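Local coordinates for phosphoenolpyruvate--protein phosphotransferase (Escherichia coli, PDB 5T12), which probably passes the phosphoryl group of phosphoenolpyruvate to the carrier NPr in the nitrogen phosphotransferase system, this chain being its N-terminal EIN domain, at residues A12-W17 and R173-V178; F154-D159 and A167-D172; R213-D218 and L224-E229. The protein carries 1 engineered substitution. One frame throughout, in Å; residues are numbered along the deposited sequence.

Contact 1 (A12-W17 and R173-V178); sequences AIAEGW and RLVGVV
The closest approach here is to a carbonyl oxygen, and what A12 puts against it is a methyl group: A12 CB lies 3.2 Å from V175 O. The approach is well off the end of the carbonyl, with an angle of about 119° at the oxygen between V175 C and A12 CB, so the carbon leans on the flank of the C=O group.

A beta bulge probably accounts for the way that oxygen faces strand 11-18. F154 pairs by backbone hydrogen bonds with R173 and V175, but L156 pairs with G176 where a regular parallel strand would offer V175. V175 marks the extra residue with a psi of -10°, far from extended. Both V175 and the position of G176 therefore turn the same way, toward A12; a side chain on G176 would head for the same methyl.

The rest is apolar. Of the two V175 methyls, CG2 does the work: with chi1 at -58° it is held between the backbone N and the carbonyl carbon, and it meets both alanines. V175 CG2 is 3.7 Å from A14 CB and 4.0 Å from A12 CB. All three residues are partly exposed, so this is a small patch of methyl packing near the surface.

The sheet is that of the alpha/beta subdomain, which in this family carries the phosphorylated histidine. Strands 11-18 and 174-179 are not neighbours in it. Strand 154-158 runs between them, parallel to both, and the side chains meet across it, with A14 also packing on I155. On its other edge, strand 11-18 takes strand 214-218 as an antiparallel neighbour, where A12 bonds to V217 and A14 to L215; beyond strand 174-179 comes strand 199-201.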
ATOM      1  N   ALA A  12      -6.372 -14.120  -9.465  1.00 26.43           N
ATOM      2  CA  ALA A  12      -7.229 -12.948  -9.561  1.00 30.64           C
ATOM      3  C   ALA A  12      -7.323 -12.514 -11.015  1.00 29.57           C
ATOM      4  O   ALA A  12      -6.393 -12.715 -11.800  1.00 36.01           O
ATOM      5  CB  ALA A  12      -6.710 -11.793  -8.697  1.00 18.91           C
ATOM      6  N   ILE A  13      -8.462 -11.923 -11.365  1.00 26.71           N
ATOM      7  CA  ILE A  13      -8.687 -11.355 -12.689  1.00 31.02           C
ATOM      8  C   ILE A  13      -9.295  -9.971 -12.510  1.00 24.67           C
ATOM      9  O   ILE A  13     -10.281  -9.810 -11.784  1.00 30.64           O
ATOM     10  CB  ILE A  13      -9.589 -12.255 -13.558  1.00 27.99           C
ATOM     11  CG1 ILE A  13      -9.844 -11.604 -14.919  1.00 32.66           C
ATOM     12  CG2 ILE A  13     -10.899 -12.582 -12.844  1.00 31.48           C
ATOM     13  CD1 ILE A  13     -10.604 -12.485 -15.886  1.00 39.30           C
ATOM     14  N   ALA A  14      -8.693  -8.973 -13.154  1.00 30.41           N
ATOM     15  CA  ALA A  14      -9.134  -7.594 -13.001  1.00 37.40           C
ATOM     16  C   ALA A  14      -8.419  -6.727 -14.023  1.00 36.43           C
ATOM     17  O   ALA A  14      -7.446  -7.149 -14.654  1.00 33.44           O
ATOM     18  CB  ALA A  14      -8.872  -7.067 -11.584  1.00 19.51           C
ATOM     19  N   GLU A  15      -8.919  -5.504 -14.172  1.00 39.05           N
ATOM     20  CA  GLU A  15      -8.268  -4.514 -15.018  1.00 38.31           C
ATOM     21  C   GLU A  15      -6.940  -4.088 -14.405  1.00 35.35           C
ATOM     22  O   GLU A  15      -6.826  -3.918 -13.189  1.00 38.57           O
ATOM     23  CB  GLU A  15      -9.188  -3.306 -15.202  1.00 33.69           C
ATOM     24  CG  GLU A  15      -8.482  -1.978 -15.426  1.00 51.91           C
ATOM     25  CD  GLU A  15      -9.407  -0.791 -15.232  1.00 62.48           C
ATOM     26  OE1 GLU A  15     -10.602  -1.011 -14.944  1.00 52.28           O
ATOM     27  OE2 GLU A  15      -8.942   0.361 -15.361  1.00 70.00           O
ATOM     28  N   GLY A  16      -5.926  -3.929 -15.252  1.00 31.24           N
ATOM     29  CA  GLY A  16      -4.637  -3.447 -14.781  1.00 31.56           C
ATOM     30  C   GLY A  16      -4.681  -1.955 -14.489  1.00 30.35           C
ATOM     31  O   GLY A  16      -5.325  -1.179 -15.196  1.00 35.35           O
ATOM     32  N   TRP A  17      -3.985  -1.557 -13.427  1.00 39.15           N
ATOM     33  CA  TRP A  17      -3.967  -0.164 -12.992  1.00 31.64           C
ATOM     34  C   TRP A  17      -2.553   0.216 -12.585  1.00 30.54           C
ATOM     35  O   TRP A  17      -2.002  -0.359 -11.641  1.00 32.19           O
ATOM     36  CB  TRP A  17      -4.942   0.066 -11.831  1.00 30.27           C
ATOM     37  CG  TRP A  17      -5.123   1.512 -11.475  1.00 39.47           C
ATOM     38  CD1 TRP A  17      -5.825   2.447 -12.179  1.00 37.79           C
ATOM     39  CD2 TRP A  17      -4.598   2.187 -10.325  1.00 43.02           C
ATOM     40  NE1 TRP A  17      -5.766   3.663 -11.542  1.00 44.03           N
ATOM     41  CE2 TRP A  17      -5.020   3.530 -10.400  1.00 37.43           C
ATOM     42  CE3 TRP A  17      -3.811   1.788  -9.241  1.00 30.82           C
ATOM     43  CZ2 TRP A  17      -4.682   4.474  -9.432  1.00 57.67           C
ATOM     44  CZ3 TRP A  17      -3.478   2.726  -8.281  1.00 43.35           C
ATOM     45  CH2 TRP A  17      -3.911   4.054  -8.384  1.00 37.22           C
ATOM     46  N   ARG A 173     -10.454  -3.028  -3.088  1.00 35.87           N
ATOM     47  CA  ARG A 173     -10.356  -2.958  -4.539  1.00 28.90           C
ATOM     48  C   ARG A 173      -9.128  -3.674  -5.085  1.00 31.82           C
ATOM     49  O   ARG A 173      -9.158  -4.155  -6.223  1.00 35.41           O
ATOM     50  CB  ARG A 173     -10.335  -1.495  -4.990  1.00 36.38           C
ATOM     51  CG  ARG A 173     -11.565  -0.703  -4.583  1.00 37.55           C
ATOM     52  CD  ARG A 173     -11.568   0.656  -5.257  1.00 42.86           C
ATOM     53  NE  ARG A 173     -12.921   1.145  -5.500  1.00 66.31           N
ATOM     54  CZ  ARG A 173     -13.449   2.212  -4.912  1.00 72.67           C
ATOM     55  NH1 ARG A 173     -12.735   2.917  -4.047  1.00 81.29           N
ATOM     56  NH2 ARG A 173     -14.690   2.580  -5.198  1.00 73.86           N
ATOM     57  N   LEU A 174      -8.053  -3.758  -4.302  1.00 41.79           N
ATOM     58  CA  LEU A 174      -6.815  -4.391  -4.747  1.00 29.72           C
ATOM     59  C   LEU A 174      -6.958  -5.903  -4.640  1.00 34.22           C
ATOM     60  O   LEU A 174      -7.074  -6.449  -3.537  1.00 28.67           O
ATOM     61  CB  LEU A 174      -5.636  -3.892  -3.917  1.00 32.84           C
ATOM     62  CG  LEU A 174      -4.261  -4.466  -4.260  1.00 37.34           C
ATOM     63  CD1 LEU A 174      -3.842  -4.057  -5.663  1.00 25.65           C
ATOM     64  CD2 LEU A 174      -3.226  -4.026  -3.236  1.00 33.30           C
ATOM     65  N   VAL A 175      -6.937  -6.586  -5.784  1.00 32.82           N
ATOM     66  CA  VAL A 175      -7.068  -8.040  -5.825  1.00 28.27           C
ATOM     67  C   VAL A 175      -5.809  -8.734  -6.318  1.00 30.98           C
ATOM     68  O   VAL A 175      -5.726  -9.969  -6.217  1.00 35.15           O
ATOM     69  CB  VAL A 175      -8.275  -8.475  -6.681  1.00 29.17           C
ATOM     70  CG1 VAL A 175      -9.558  -7.859  -6.141  1.00 26.30           C
ATOM     71  CG2 VAL A 175      -8.063  -8.084  -8.133  1.00 23.75           C
ATOM     72  N   GLY A 176      -4.835  -8.000  -6.843  1.00 25.42           N
ATOM     73  CA  GLY A 176      -3.612  -8.608  -7.331  1.00 28.67           C
ATOM     74  C   GLY A 176      -2.564  -7.557  -7.611  1.00 28.56           C
ATOM     75  O   GLY A 176      -2.872  -6.370  -7.769  1.00 30.38           O
ATOM     76  N   VAL A 177      -1.311  -8.007  -7.660  1.00 29.79           N
ATOM     77  CA  VAL A 177      -0.167  -7.130  -7.890  1.00 24.99           C
ATOM     78  C   VAL A 177       0.777  -7.802  -8.880  1.00 26.63           C
ATOM     79  O   VAL A 177       0.987  -9.019  -8.826  1.00 28.89           O
ATOM     80  CB  VAL A 177       0.575  -6.793  -6.576  1.00 28.42           C
ATOM     81  CG1 VAL A 177       1.700  -5.801  -6.835  1.00 26.51           C
ATOM     82  CG2 VAL A 177      -0.386  -6.243  -5.532  1.00 22.72           C
ATOM     83  N   VAL A 178       1.340  -7.009  -9.789  1.00 24.24           N
ATOM     84  CA  VAL A 178       2.328  -7.479 -10.754  1.00 28.42           C
ATOM     85  C   VAL A 178       3.500  -6.511 -10.739  1.00 40.75           C
ATOM     86  O   VAL A 178       3.338  -5.329 -11.066  1.00 30.77           O
ATOM     87  CB  VAL A 178       1.752  -7.594 -12.174  1.00 38.90           C
ATOM     88  CG1 VAL A 178       2.851  -8.017 -13.145  1.00 38.16           C
ATOM     89  CG2 VAL A 178       0.599  -8.580 -12.201  1.00 31.63           C
TER

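Contact 2 (F154-D159 and A167-D172); sequences FILVAD and AELPQD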
ATOM      1  N   PHE A 154      -9.038  -3.927  -9.335  1.00 23.89           N
ATOM      2  CA  PHE A 154      -7.887  -3.738 -10.204  1.00 28.98           C
ATOM      3  C   PHE A 154      -6.718  -4.586  -9.727  1.00 26.23           C
ATOM      4  O   PHE A 154      -6.655  -5.011  -8.571  1.00 23.27           O
ATOM      5  CB  PHE A 154      -7.471  -2.260 -10.290  1.00 31.33           C
ATOM      6  CG  PHE A 154      -7.037  -1.663  -8.978  1.00 31.24           C
ATOM      7  CD1 PHE A 154      -7.957  -1.048  -8.146  1.00 35.29           C
ATOM      8  CD2 PHE A 154      -5.706  -1.692  -8.590  1.00 25.03           C
ATOM      9  CE1 PHE A 154      -7.561  -0.488  -6.944  1.00 25.47           C
ATOM     10  CE2 PHE A 154      -5.306  -1.135  -7.389  1.00 29.06           C
ATOM     11  CZ  PHE A 154      -6.235  -0.532  -6.567  1.00 31.84           C
ATOM     12  N   ILE A 155      -5.793  -4.827 -10.652  1.00 28.90           N
ATOM     13  CA  ILE A 155      -4.515  -5.469 -10.369  1.00 26.02           C
ATOM     14  C   ILE A 155      -3.435  -4.406 -10.498  1.00 32.37           C
ATOM     15  O   ILE A 155      -3.276  -3.800 -11.565  1.00 28.56           O
ATOM     16  CB  ILE A 155      -4.245  -6.647 -11.318  1.00 33.41           C
ATOM     17  CG1 ILE A 155      -5.275  -7.756 -11.096  1.00 35.43           C
ATOM     18  CG2 ILE A 155      -2.826  -7.169 -11.131  1.00 27.29           C
ATOM     19  CD1 ILE A 155      -5.239  -8.844 -12.147  1.00 25.85           C
ATOM     20  N   LEU A 156      -2.699  -4.173  -9.414  1.00 30.17           N
ATOM     21  CA  LEU A 156      -1.642  -3.170  -9.428  1.00 28.75           C
ATOM     22  C   LEU A 156      -0.499  -3.632 -10.322  1.00 36.22           C
ATOM     23  O   LEU A 156       0.043  -4.726 -10.135  1.00 33.89           O
ATOM     24  CB  LEU A 156      -1.140  -2.908  -8.011  1.00 29.98           C
ATOM     25  CG  LEU A 156       0.095  -2.009  -7.895  1.00 32.96           C
ATOM     26  CD1 LEU A 156      -0.207  -0.599  -8.386  1.00 29.87           C
ATOM     27  CD2 LEU A 156       0.616  -1.986  -6.466  1.00 30.20           C
ATOM     28  N   VAL A 157      -0.139  -2.803 -11.298  1.00 30.24           N
ATOM     29  CA  VAL A 157       1.032  -3.025 -12.137  1.00 40.48           C
ATOM     30  C   VAL A 157       2.022  -1.906 -11.860  1.00 32.11           C
ATOM     31  O   VAL A 157       1.651  -0.725 -11.845  1.00 35.50           O
ATOM     32  CB  VAL A 157       0.663  -3.093 -13.631  1.00 37.23           C
ATOM     33  CG1 VAL A 157      -0.064  -4.392 -13.933  1.00 36.88           C
ATOM     34  CG2 VAL A 157      -0.192  -1.902 -14.035  1.00 40.50           C
ATOM     35  N   ALA A 158       3.278  -2.275 -11.623  1.00 35.98           N
ATOM     36  CA  ALA A 158       4.290  -1.297 -11.263  1.00 33.48           C
ATOM     37  C   ALA A 158       5.666  -1.892 -11.508  1.00 38.69           C
ATOM     38  O   ALA A 158       5.823  -3.108 -11.655  1.00 30.60           O
ATOM     39  CB  ALA A 158       4.147  -0.850  -9.805  1.00 34.38           C
ATOM     40  N   ASP A 159       6.663  -1.009 -11.554  1.00 40.73           N
ATOM     41  CA  ASP A 159       8.043  -1.443 -11.716  1.00 47.17           C
ATOM     42  C   ASP A 159       8.679  -1.828 -10.387  1.00 40.01           C
ATOM     43  O   ASP A 159       9.530  -2.721 -10.351  1.00 51.32           O
ATOM     44  CB  ASP A 159       8.859  -0.339 -12.389  1.00 52.64           C
ATOM     45  CG  ASP A 159       8.734   0.989 -11.671  1.00 81.16           C
ATOM     46  OD1 ASP A 159       7.736   1.180 -10.945  1.00 78.40           O
ATOM     47  OD2 ASP A 159       9.633   1.840 -11.829  1.00112.95           O
ATOM     48  N   ALA A 167       0.491   1.387   0.972  1.00 43.22           N
ATOM     49  CA  ALA A 167      -0.176   2.172   2.004  1.00 23.13           C
ATOM     50  C   ALA A 167      -1.146   3.202   1.439  1.00 29.33           C
ATOM     51  O   ALA A 167      -1.976   3.718   2.194  1.00 40.30           O
ATOM     52  CB  ALA A 167       0.865   2.865   2.884  1.00 33.61           C
ATOM     53  N   GLU A 168      -1.068   3.517   0.147  1.00 30.12           N
ATOM     54  CA  GLU A 168      -2.002   4.437  -0.489  1.00 38.29           C
ATOM     55  C   GLU A 168      -2.971   3.713  -1.420  1.00 36.81           C
ATOM     56  O   GLU A 168      -3.420   4.278  -2.421  1.00 48.89           O
ATOM     57  CB  GLU A 168      -1.252   5.537  -1.242  1.00 50.21           C
ATOM     58  CG  GLU A 168      -0.096   5.057  -2.111  1.00 41.83           C
ATOM     59  CD  GLU A 168       0.599   6.197  -2.837  1.00 55.91           C
ATOM     60  OE1 GLU A 168      -0.097   6.994  -3.500  1.00 47.55           O
ATOM     61  OE2 GLU A 168       1.840   6.303  -2.739  1.00 50.31           O
ATOM     62  N   LEU A 169      -3.309   2.465  -1.097  1.00 36.63           N
ATOM     63  CA  LEU A 169      -4.230   1.667  -1.888  1.00 35.56           C
ATOM     64  C   LEU A 169      -5.341   1.115  -1.006  1.00 26.29           C
ATOM     65  O   LEU A 169      -5.090   0.721   0.140  1.00 30.11           O
ATOM     66  CB  LEU A 169      -3.505   0.504  -2.581  1.00 30.51           C
ATOM     67  CG  LEU A 169      -2.419   0.868  -3.593  1.00 37.04           C
ATOM     68  CD1 LEU A 169      -1.767  -0.390  -4.143  1.00 21.64           C
ATOM     69  CD2 LEU A 169      -2.996   1.711  -4.719  1.00 33.49           C
ATOM     70  N   PRO A 170      -6.577   1.079  -1.506  1.00 36.15           N
ATOM     71  CA  PRO A 170      -7.663   0.432  -0.757  1.00 39.07           C
ATOM     72  C   PRO A 170      -7.594  -1.082  -0.917  1.00 35.94           C
ATOM     73  O   PRO A 170      -7.424  -1.594  -2.025  1.00 38.16           O
ATOM     74  CB  PRO A 170      -8.929   1.007  -1.401  1.00 34.31           C
ATOM     75  CG  PRO A 170      -8.511   1.326  -2.802  1.00 28.93           C
ATOM     76  CD  PRO A 170      -7.061   1.736  -2.733  1.00 26.25           C
ATOM     77  N   GLN A 171      -7.726  -1.799   0.202  1.00 43.95           N
ATOM     78  CA  GLN A 171      -7.617  -3.255   0.158  1.00 46.66           C
ATOM     79  C   GLN A 171      -8.790  -3.883  -0.585  1.00 36.10           C
ATOM     80  O   GLN A 171      -8.606  -4.840  -1.347  1.00 45.27           O
ATOM     81  CB  GLN A 171      -7.524  -3.828   1.571  1.00 54.26           C
ATOM     82  CG  GLN A 171      -7.675  -5.345   1.616  1.00 88.03           C
ATOM     83  CD  GLN A 171      -7.601  -5.908   3.020  1.00 78.11           C
ATOM     84  OE1 GLN A 171      -8.597  -5.936   3.744  1.00 80.10           O
ATOM     85  NE2 GLN A 171      -6.418  -6.366   3.410  1.00 81.77           N
ATOM     86  N   ASP A 172     -10.002  -3.362  -0.372  1.00 39.64           N
ATOM     87  CA  ASP A 172     -11.190  -3.974  -0.957  1.00 41.37           C
ATOM     88  C   ASP A 172     -11.125  -4.005  -2.479  1.00 31.03           C
ATOM     89  O   ASP A 172     -11.671  -4.919  -3.107  1.00 54.44           O
ATOM     90  CB  ASP A 172     -12.442  -3.229  -0.497  1.00 39.68           C
ATOM     91  CG  ASP A 172     -12.357  -1.738  -0.758  1.00 67.29           C
ATOM     92  OD1 ASP A 172     -11.305  -1.138  -0.450  1.00 46.25           O
ATOM     93  OD2 ASP A 172     -13.339  -1.167  -1.276  1.00 73.52           O
TER
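L169 reaches from its loop to strand 154-158 with both arms of its fork, one for each of two strand residues. L169 CD1 rests against L156 CD2 at 3.7 Å, the two side chains crossing at about a right angle. The other arm serves the aromatic residue more loosely, L169 CD2 standing 4.4 Å from F154 CZ, obliquely to the ring. On the strand side, L156 carries its CG anti to the backbone N (chi1 172°), which brings its CD2 methyl to the loop.

W17, W150 and L174 complete the apolar surroundings: the F154 ring meets both tryptophans, L174 touches F154 and L156, and W17 packs on L169 as well. A second shell positions the loop, which is tied to helix 126-140: R135 NH1 gives hydrogen bonds to A167 O and L169 O, while E168 OE2 bonds to Q134 NE2.

Both segments belong to the mobile-domain family region, and the contact across them is wholly apolar and buried. Nothing directional sets its angle, so the fit of L169 against the sheet depends on shape, and the polar bonds of the loop to helix 126-140 probably help to place L169.

Contact 3 (R213-D218 and L224-E229); sequences RTLIVD and LLVDPE
R213 and D227 meet at the open end of a beta hairpin, strand 214-218 running antiparallel to strand 223-226 and the second strand leading on to a helix. From its base outward the arginine keeps to the aspartate: R213 CB lies 4.1 Å from D227 OD1, and CG is equally near that oxygen. R213 CD comes closer, 3.3 Å from D227 OD1. The chain stays extended to NE, which carries the guanidinium past OD1 to the other oxygen. R213 CZ stands 4.1 Å from D227 OD2, and at the tip R213 NH1, with V226 CG1 also near it, forms a salt bridge with D227 OD2 at 3.0 Å. As a hydrogen bond it is weak, bent to 132°, though the oxygen sits at the guanidinium edge and the two planes are only 24° apart. An alanine here would remove the carboxylate and would probably leave the R213 guanidinium without its counter-charge and free to swing.

The backbone does the firmer holding. I216 and L225 form a hydrogen-bonded pair, bonded in both directions, and D227 N adds a bond to T214 O at 3.1 Å. On the face of I216 and L225, the P228 ring lies against two side chains of the first strand: I216 CD1 is 3.6 Å from P228 CB, and T214 CG2 is 3.7 Å from P228 CD. The opposite face carries L215, V217, L224 and V226. L224, its CG anti to the backbone N (chi1 178°), leans toward the partner strand, its CD1 3.2 Å from I216 O.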
ATOM      1  N   ARG A 213      -6.006  -2.622 -19.079  1.00 39.47           N
ATOM      2  CA  ARG A 213      -6.225  -3.899 -19.743  1.00 46.83           C
ATOM      3  C   ARG A 213      -6.579  -4.967 -18.721  1.00 37.45           C
ATOM      4  O   ARG A 213      -6.045  -4.976 -17.607  1.00 41.57           O
ATOM      5  CB  ARG A 213      -4.996  -4.346 -20.542  1.00 47.46           C
ATOM      6  CG  ARG A 213      -4.777  -3.596 -21.846  1.00 55.70           C
ATOM      7  CD  ARG A 213      -4.084  -4.486 -22.867  1.00 66.74           C
ATOM      8  NE  ARG A 213      -3.378  -3.712 -23.883  1.00 86.32           N
ATOM      9  CZ  ARG A 213      -2.682  -4.251 -24.879  1.00 82.90           C
ATOM     10  NH1 ARG A 213      -2.602  -5.569 -24.997  1.00 51.29           N
ATOM     11  NH2 ARG A 213      -2.067  -3.471 -25.757  1.00 82.20           N
ATOM     12  N   THR A 214      -7.476  -5.870 -19.110  1.00 44.92           N
ATOM     13  CA  THR A 214      -7.839  -6.991 -18.255  1.00 33.87           C
ATOM     14  C   THR A 214      -6.655  -7.940 -18.107  1.00 28.84           C
ATOM     15  O   THR A 214      -6.005  -8.299 -19.093  1.00 32.34           O
ATOM     16  CB  THR A 214      -9.042  -7.736 -18.830  1.00 33.62           C
ATOM     17  OG1 THR A 214     -10.170  -6.853 -18.891  1.00 34.29           O
ATOM     18  CG2 THR A 214      -9.395  -8.937 -17.959  1.00 24.84           C
ATOM     19  N   LEU A 215      -6.379  -8.347 -16.872  1.00 30.22           N
ATOM     20  CA  LEU A 215      -5.260  -9.225 -16.572  1.00 31.92           C
ATOM     21  C   LEU A 215      -5.714 -10.352 -15.657  1.00 25.94           C
ATOM     22  O   LEU A 215      -6.631 -10.186 -14.848  1.00 27.43           O
ATOM     23  CB  LEU A 215      -4.110  -8.461 -15.900  1.00 42.49           C
ATOM     24  CG  LEU A 215      -3.629  -7.155 -16.532  1.00 49.92           C
ATOM     25  CD1 LEU A 215      -2.654  -6.456 -15.598  1.00 31.99           C
ATOM     26  CD2 LEU A 215      -2.986  -7.405 -17.884  1.00 51.87           C
ATOM     27  N   ILE A 216      -5.063 -11.504 -15.796  1.00 27.87           N
ATOM     28  CA  ILE A 216      -5.190 -12.611 -14.855  1.00 25.66           C
ATOM     29  C   ILE A 216      -3.817 -12.849 -14.245  1.00 29.66           C
ATOM     30  O   ILE A 216      -2.869 -13.201 -14.958  1.00 33.44           O
ATOM     31  CB  ILE A 216      -5.712 -13.892 -15.523  1.00 32.86           C
ATOM     32  CG1 ILE A 216      -7.091 -13.665 -16.144  1.00 41.81           C
ATOM     33  CG2 ILE A 216      -5.771 -15.029 -14.509  1.00 39.31           C
ATOM     34  CD1 ILE A 216      -7.703 -14.923 -16.725  1.00 38.44           C
ATOM     35  N   VAL A 217      -3.706 -12.653 -12.935  1.00 28.21           N
ATOM     36  CA  VAL A 217      -2.471 -12.914 -12.207  1.00 32.09           C
ATOM     37  C   VAL A 217      -2.602 -14.261 -11.510  1.00 29.32           C
ATOM     38  O   VAL A 217      -3.579 -14.509 -10.792  1.00 28.86           O
ATOM     39  CB  VAL A 217      -2.158 -11.786 -11.206  1.00 26.00           C
ATOM     40  CG1 VAL A 217      -3.378 -11.452 -10.359  1.00 30.18           C
ATOM     41  CG2 VAL A 217      -0.976 -12.168 -10.326  1.00 37.72           C
ATOM     42  N   ASP A 218      -1.631 -15.141 -11.744  1.00 30.84           N
ATOM     43  CA  ASP A 218      -1.609 -16.484 -11.169  1.00 37.06           C
ATOM     44  C   ASP A 218      -0.378 -16.579 -10.273  1.00 32.43           C
ATOM     45  O   ASP A 218       0.745 -16.744 -10.761  1.00 39.73           O
ATOM     46  CB  ASP A 218      -1.598 -17.547 -12.267  1.00 37.73           C
ATOM     47  CG  ASP A 218      -1.455 -18.957 -11.722  1.00 37.41           C
ATOM     48  OD1 ASP A 218      -1.762 -19.179 -10.531  1.00 50.72           O
ATOM     49  OD2 ASP A 218      -1.041 -19.847 -12.493  1.00 54.98           O
ATOM     50  N   LEU A 224       1.105 -14.717 -15.805  1.00 47.09           N
ATOM     51  CA  LEU A 224       0.263 -13.551 -16.043  1.00 36.01           C
ATOM     52  C   LEU A 224      -0.338 -13.661 -17.434  1.00 42.77           C
ATOM     53  O   LEU A 224       0.381 -13.914 -18.405  1.00 45.14           O
ATOM     54  CB  LEU A 224       1.044 -12.238 -15.918  1.00 35.85           C
ATOM     55  CG  LEU A 224       0.186 -11.003 -16.217  1.00 36.47           C
ATOM     56  CD1 LEU A 224      -0.798 -10.729 -15.089  1.00 45.15           C
ATOM     57  CD2 LEU A 224       1.031  -9.781 -16.482  1.00 44.89           C
ATOM     58  N   LEU A 225      -1.649 -13.466 -17.530  1.00 42.35           N
ATOM     59  CA  LEU A 225      -2.375 -13.568 -18.789  1.00 39.00           C
ATOM     60  C   LEU A 225      -2.904 -12.193 -19.169  1.00 35.11           C
ATOM     61  O   LEU A 225      -3.668 -11.587 -18.411  1.00 48.13           O
ATOM     62  CB  LEU A 225      -3.519 -14.574 -18.677  1.00 43.37           C
ATOM     63  CG  LEU A 225      -3.100 -16.010 -18.363  1.00 68.86           C
ATOM     64  CD1 LEU A 225      -4.311 -16.922 -18.294  1.00 75.44           C
ATOM     65  CD2 LEU A 225      -2.110 -16.511 -19.397  1.00 70.77           C
ATOM     66  N   VAL A 226      -2.507 -11.708 -20.341  1.00 39.06           N
ATOM     67  CA  VAL A 226      -2.947 -10.411 -20.842  1.00 55.34           C
ATOM     68  C   VAL A 226      -4.062 -10.639 -21.854  1.00 56.32           C
ATOM     69  O   VAL A 226      -3.868 -11.354 -22.845  1.00 49.34           O
ATOM     70  CB  VAL A 226      -1.783  -9.628 -21.471  1.00 51.92           C
ATOM     71  CG1 VAL A 226      -2.208  -8.208 -21.784  1.00 51.70           C
ATOM     72  CG2 VAL A 226      -0.572  -9.642 -20.547  1.00 44.22           C
ATOM     73  N   ASP A 227      -5.229 -10.030 -21.600  1.00 50.34           N
ATOM     74  CA  ASP A 227      -6.389 -10.004 -22.490  1.00 56.88           C
ATOM     75  C   ASP A 227      -7.058 -11.370 -22.586  1.00 47.25           C
ATOM     76  O   ASP A 227      -7.116 -11.944 -23.683  1.00 68.47           O
ATOM     77  CB  ASP A 227      -5.991  -9.548 -23.894  1.00 56.36           C
ATOM     78  CG  ASP A 227      -5.369  -8.170 -23.911  1.00 70.19           C
ATOM     79  OD1 ASP A 227      -5.905  -7.259 -23.239  1.00 79.75           O
ATOM     80  OD2 ASP A 227      -4.342  -7.996 -24.603  1.00 72.42           O
ATOM     81  N   PRO A 228      -7.579 -11.937 -21.473  1.00 56.86           N
ATOM     82  CA  PRO A 228      -8.006 -13.345 -21.518  1.00 59.42           C
ATOM     83  C   PRO A 228      -9.223 -13.603 -22.393  1.00 43.03           C
ATOM     84  O   PRO A 228      -9.431 -14.744 -22.818  1.00 44.48           O
ATOM     85  CB  PRO A 228      -8.307 -13.672 -20.048  1.00 48.03           C
ATOM     86  CG  PRO A 228      -8.581 -12.354 -19.411  1.00 56.07           C
ATOM     87  CD  PRO A 228      -7.648 -11.399 -20.102  1.00 34.32           C
ATOM     88  N   GLU A 229     -10.013 -12.569 -22.691  1.00 43.05           N
ATOM     89  CA  GLU A 229     -11.270 -12.800 -23.398  1.00 49.14           C
ATOM     90  C   GLU A 229     -11.059 -13.312 -24.817  1.00 52.69           C
ATOM     91  O   GLU A 229     -11.713 -14.301 -25.185  1.00 48.20           O
ATOM     92  CB  GLU A 229     -12.126 -11.530 -23.356  1.00 50.28           C
ATOM     93  CG  GLU A 229     -13.502 -11.710 -23.987  1.00 55.93           C
ATOM     94  CD  GLU A 229     -14.281 -10.416 -24.096  1.00 71.68           C
ATOM     95  OE1 GLU A 229     -13.836  -9.505 -24.823  1.00 83.45           O
ATOM     96  OE2 GLU A 229     -15.347 -10.315 -23.457  1.00 65.93           O
TER

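How the contacts relate
From the N terminus, strand 11-18 comes first, and contact 1 closes the longest loop, bringing 173-178 back to it over a span that is mostly helical. Contact 2 is nested inside that loop: it joins strand 154-158 to the segment leading into strand 174-179. Contact 3 follows in series, a local hairpin with the start of the C-terminal helix. One sheet links all three. Backbone bonds between neighbouring strands join the contacts: L156 probably bonds to V178, tying contacts 1 and 2, while G16 probably bonds to R213, tying contacts 1 and 3. Contacts 2 and 3 meet through side chains, with I155 and V157 packing on L215.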